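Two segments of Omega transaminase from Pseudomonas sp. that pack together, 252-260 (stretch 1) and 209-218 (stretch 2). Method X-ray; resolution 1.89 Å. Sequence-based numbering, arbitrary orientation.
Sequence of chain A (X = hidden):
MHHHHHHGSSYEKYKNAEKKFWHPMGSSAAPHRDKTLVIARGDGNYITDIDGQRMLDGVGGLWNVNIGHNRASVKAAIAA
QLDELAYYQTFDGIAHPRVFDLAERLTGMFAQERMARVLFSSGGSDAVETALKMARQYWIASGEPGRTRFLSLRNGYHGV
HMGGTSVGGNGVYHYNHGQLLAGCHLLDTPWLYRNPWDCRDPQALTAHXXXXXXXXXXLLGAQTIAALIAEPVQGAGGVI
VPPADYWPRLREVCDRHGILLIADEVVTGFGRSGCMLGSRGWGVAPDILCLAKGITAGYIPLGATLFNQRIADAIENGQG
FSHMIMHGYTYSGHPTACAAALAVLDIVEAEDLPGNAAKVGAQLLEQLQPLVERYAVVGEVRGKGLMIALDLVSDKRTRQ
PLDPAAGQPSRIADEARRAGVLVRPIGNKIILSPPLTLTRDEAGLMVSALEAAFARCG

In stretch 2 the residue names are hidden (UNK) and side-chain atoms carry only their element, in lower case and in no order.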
# COMPACT_ATOMS: atom_id res chain seq x y z
N GLU A 252 13.09 -17.29 20.71
CA GLU A 252 12.95 -16.56 21.97
C GLU A 252 12.46 -15.14 21.73
O GLU A 252 11.57 -14.66 22.44
CB GLU A 252 14.29 -16.52 22.70
CG GLU A 252 14.76 -17.85 23.22
CD GLU A 252 16.23 -17.82 23.59
OE1 GLU A 252 16.86 -16.74 23.44
OE2 GLU A 252 16.75 -18.86 24.03
N VAL A 253 13.02 -14.46 20.73
CA VAL A 253 12.65 -13.07 20.47
C VAL A 253 11.19 -12.97 20.03
O VAL A 253 10.46 -12.08 20.46
CB VAL A 253 13.61 -12.45 19.44
CG1 VAL A 253 13.15 -11.05 19.06
CG2 VAL A 253 15.02 -12.39 20.01
N CYS A 254 10.75 -13.90 19.17
CA CYS A 254 9.35 -13.91 18.75
C CYS A 254 8.43 -14.13 19.94
O CYS A 254 7.33 -13.56 20.00
CB CYS A 254 9.14 -15.00 17.69
SG CYS A 254 9.85 -14.65 16.06
N ASP A 255 8.86 -14.95 20.90
CA ASP A 255 8.03 -15.23 22.07
C ASP A 255 7.86 -13.99 22.95
O ASP A 255 6.78 -13.77 23.51
CB ASP A 255 8.64 -16.37 22.89
CG ASP A 255 8.42 -17.73 22.26
OD1 ASP A 255 7.41 -17.91 21.55
OD2 ASP A 255 9.26 -18.62 22.50
N ARG A 256 8.91 -13.17 23.06
CA ARG A 256 8.82 -11.92 23.81
C ARG A 256 7.67 -11.06 23.33
O ARG A 256 7.13 -10.26 24.11
CB ARG A 256 10.14 -11.15 23.69
CG ARG A 256 10.69 -10.60 25.00
CD ARG A 256 12.16 -10.21 24.84
NE ARG A 256 12.96 -11.38 24.47
CZ ARG A 256 14.19 -11.34 23.98
NH1 ARG A 256 14.78 -10.17 23.78
NH2 ARG A 256 14.82 -12.47 23.68
N HIS A 257 7.30 -11.17 22.06
CA HIS A 257 6.33 -10.27 21.45
C HIS A 257 5.13 -11.01 20.88
O HIS A 257 4.31 -10.39 20.17
CB HIS A 257 7.02 -9.42 20.39
CG HIS A 257 8.22 -8.70 20.92
ND1 HIS A 257 9.50 -9.21 20.82
CD2 HIS A 257 8.33 -7.54 21.61
CE1 HIS A 257 10.35 -8.38 21.40
NE2 HIS A 257 9.67 -7.36 21.89
N GLY A 258 5.01 -12.31 21.12
CA GLY A 258 3.93 -13.11 20.60
C GLY A 258 3.92 -13.27 19.10
O GLY A 258 2.93 -13.78 18.55
N ILE A 259 5.00 -12.89 18.42
CA ILE A 259 5.06 -12.94 16.96
C ILE A 259 5.12 -14.38 16.51
O ILE A 259 5.85 -15.20 17.08
CB ILE A 259 6.27 -12.13 16.47
CG1 ILE A 259 6.07 -10.65 16.81
CG2 ILE A 259 6.54 -12.38 14.97
CD1 ILE A 259 7.33 -9.82 16.72
N LEU A 260 4.35 -14.71 15.48
CA LEU A 260 4.34 -16.07 14.95
C LEU A 260 5.61 -16.33 14.16
O LEU A 260 6.03 -15.51 13.33
CB LEU A 260 3.12 -16.29 14.06
CG LEU A 260 1.75 -16.04 14.66
CD1 LEU A 260 0.71 -16.13 13.56
CD2 LEU A 260 1.45 -17.04 15.77
N UNK A 209 22.75 -10.08 14.70
CA UNK A 209 21.50 -10.20 13.96
C UNK A 209 20.30 -10.09 14.90
O UNK A 209 19.34 -9.37 14.60
c UNK A 209 21.48 -11.54 13.22
s UNK A 209 22.68 -11.67 11.87
N UNK A 210 20.37 -10.75 16.06
CA UNK A 210 19.28 -10.70 17.03
C UNK A 210 19.08 -9.29 17.56
O UNK A 210 17.95 -8.81 17.70
c UNK A 210 19.46 -13.12 17.60
c UNK A 210 18.09 -13.42 17.05
c UNK A 210 19.54 -11.70 18.16
c UNK A 210 18.55 -11.54 19.28
N UNK A 211 20.18 -8.59 17.87
CA UNK A 211 20.06 -7.21 18.32
C UNK A 211 19.39 -6.35 17.25
O UNK A 211 18.54 -5.51 17.57
n UNK A 211 24.31 -1.36 18.71
n UNK A 211 23.07 -3.29 18.88
c UNK A 211 21.46 -5.16 18.86
c UNK A 211 21.44 -6.66 18.69
c UNK A 211 24.19 -2.62 19.11
c UNK A 211 22.84 -4.68 19.27
n UNK A 211 25.19 -3.21 19.75
N UNK A 212 19.76 -6.55 15.98
CA UNK A 212 19.07 -5.86 14.89
C UNK A 212 17.59 -6.20 14.88
O UNK A 212 16.74 -5.34 14.60
c UNK A 212 19.71 -6.23 13.55
n UNK A 212 20.54 -5.34 10.43
o UNK A 212 19.21 -7.14 10.51
c UNK A 212 19.61 -6.09 11.01
c UNK A 212 19.05 -5.57 12.33
N UNK A 213 17.25 -7.46 15.15
CA UNK A 213 15.85 -7.88 15.15
C UNK A 213 15.05 -7.19 16.26
O UNK A 213 13.92 -6.72 16.03
c UNK A 213 14.41 -10.05 15.51
c UNK A 213 15.77 -9.40 15.25
c UNK A 213 14.61 -11.55 15.66
c UNK A 213 13.44 -9.75 14.40
N UNK A 214 15.61 -7.13 17.47
CA UNK A 214 14.92 -6.43 18.56
C UNK A 214 14.70 -4.96 18.23
O UNK A 214 13.65 -4.39 18.54
c UNK A 214 15.69 -6.55 19.87
c UNK A 214 15.72 -7.93 20.43
o UNK A 214 16.55 -9.07 22.31
o UNK A 214 17.54 -7.18 21.80
c UNK A 214 16.67 -8.06 21.59
N UNK A 215 15.72 -4.32 17.65
CA UNK A 215 15.60 -2.90 17.33
C UNK A 215 14.50 -2.66 16.30
O UNK A 215 13.70 -1.73 16.44
c UNK A 215 16.95 -2.38 16.83
c UNK A 215 17.99 -2.26 17.94
c UNK A 215 19.41 -2.15 17.43
o UNK A 215 20.33 -1.96 18.25
o UNK A 215 19.60 -2.26 16.20
N UNK A 216 14.42 -3.53 15.29
CA UNK A 216 13.38 -3.39 14.28
C UNK A 216 11.99 -3.60 14.88
O UNK A 216 11.03 -2.92 14.50
n UNK A 216 13.97 -2.00 11.27
o UNK A 216 15.89 -1.91 12.44
c UNK A 216 14.94 -2.56 11.99
c UNK A 216 14.81 -4.04 12.26
c UNK A 216 13.62 -4.38 13.14
N UNK A 217 11.86 -4.57 15.79
CA UNK A 217 10.58 -4.84 16.44
C UNK A 217 10.13 -3.63 17.25
O UNK A 217 8.96 -3.24 17.23
c UNK A 217 9.43 -6.25 18.20
c UNK A 217 11.12 -8.61 17.26
c UNK A 217 10.90 -7.34 16.46
c UNK A 217 10.68 -6.10 17.32
N UNK A 218 11.06 -3.05 18.02
CA UNK A 218 10.76 -1.85 18.80
C UNK A 218 10.34 -0.69 17.91
O UNK A 218 9.36 0.01 18.20
c UNK A 218 11.98 -1.46 19.64

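Position 209 carries two side-chain atoms, one carbon and then a sulfur, and lies out of reach of stretch 1. A single sulfur at the end of one carbon is cysteine: Cys209, buried on another side of the helix.

Position 210 has four carbons, forked at the first, with one arm two carbons long. One of these carbons lies 3.7 Å from CG2 of Val253. The beta-branched pattern with a longer arm gives isoleucine, and the touching atom of Ile210 is its CG2.

At position 211 three carbons lead to a nitrogen and then to a carbon bearing two more nitrogens. The chain ends in a guanidinium, so this is Arg211; its CA-to-CB bond points away from stretch 1 and it makes no contact there.

Position 212 has three carbons, the third carrying one oxygen and one nitrogen, and it too is out of reach. An amide at that distance from the backbone is glutamine, Gln212, whose amide is hydrogen-bonded elsewhere in the structure.

Position 213 again has four carbons, but the fork comes at the second. One tip stands 3.7 Å from CG1 of Val253. The later fork marks Leu213, with chi1 t and chi2 p.

Position 214 shows three carbons, the third with two oxygens, one of them 2.6 Å from NH1 of Arg256. Two oxygens on the third carbon make a carboxylate, so the residue is Glu214; the short contact to the guanidinium fits that charge. Its CA-to-CB bond points sideways, and the chain extends (chi1 m, chi2 t) to bring its end nearer.

Position 215 repeats the pattern of three carbons and two oxygens, far from stretch 1. It is Glu215, whose OE2 accepts a hydrogen bond from NE of Arg211 at 3.1 Å, part of a salt bridge one helical turn back.

Position 216 has three carbons ending in one oxygen and one nitrogen, making no contact. It is Gln216.

Position 217 has four carbons, forked at the first, with one arm two carbons long. The end of that arm is 3.6 Å from CG1 of Val253 and 4.0 Å from CD1 of Ile259, while the short arm lies over the His257 ring. This is Ile217.

Position 218 has one carbon and no contact: Ala218.

The rule here is a single knob. The two helices run nearly parallel, 18° apart with axes 10.9 Å at closest approach, and Val253 points into a hole formed by Ile210, Leu213, Glu214 and Ile217, positions spaced so that successive turns present them on one face. Ile217 then extends the apolar patch to His257 and Ile259: its CG2 sits 3.7 Å from the centroid of the His257 ring, almost on the normal, as a CH-pi contact. That ring is steadied by its ND1, which donates to O of Val253 at 3.0 Å. At the margin, Arg256 NH1 donates to Glu214 OE2 at 2.6 Å, a salt bridge met at the guanidinium edge. The pattern is grease in the middle and charge at the border.

Stretch 2 209-218: CIRQLEEQIA
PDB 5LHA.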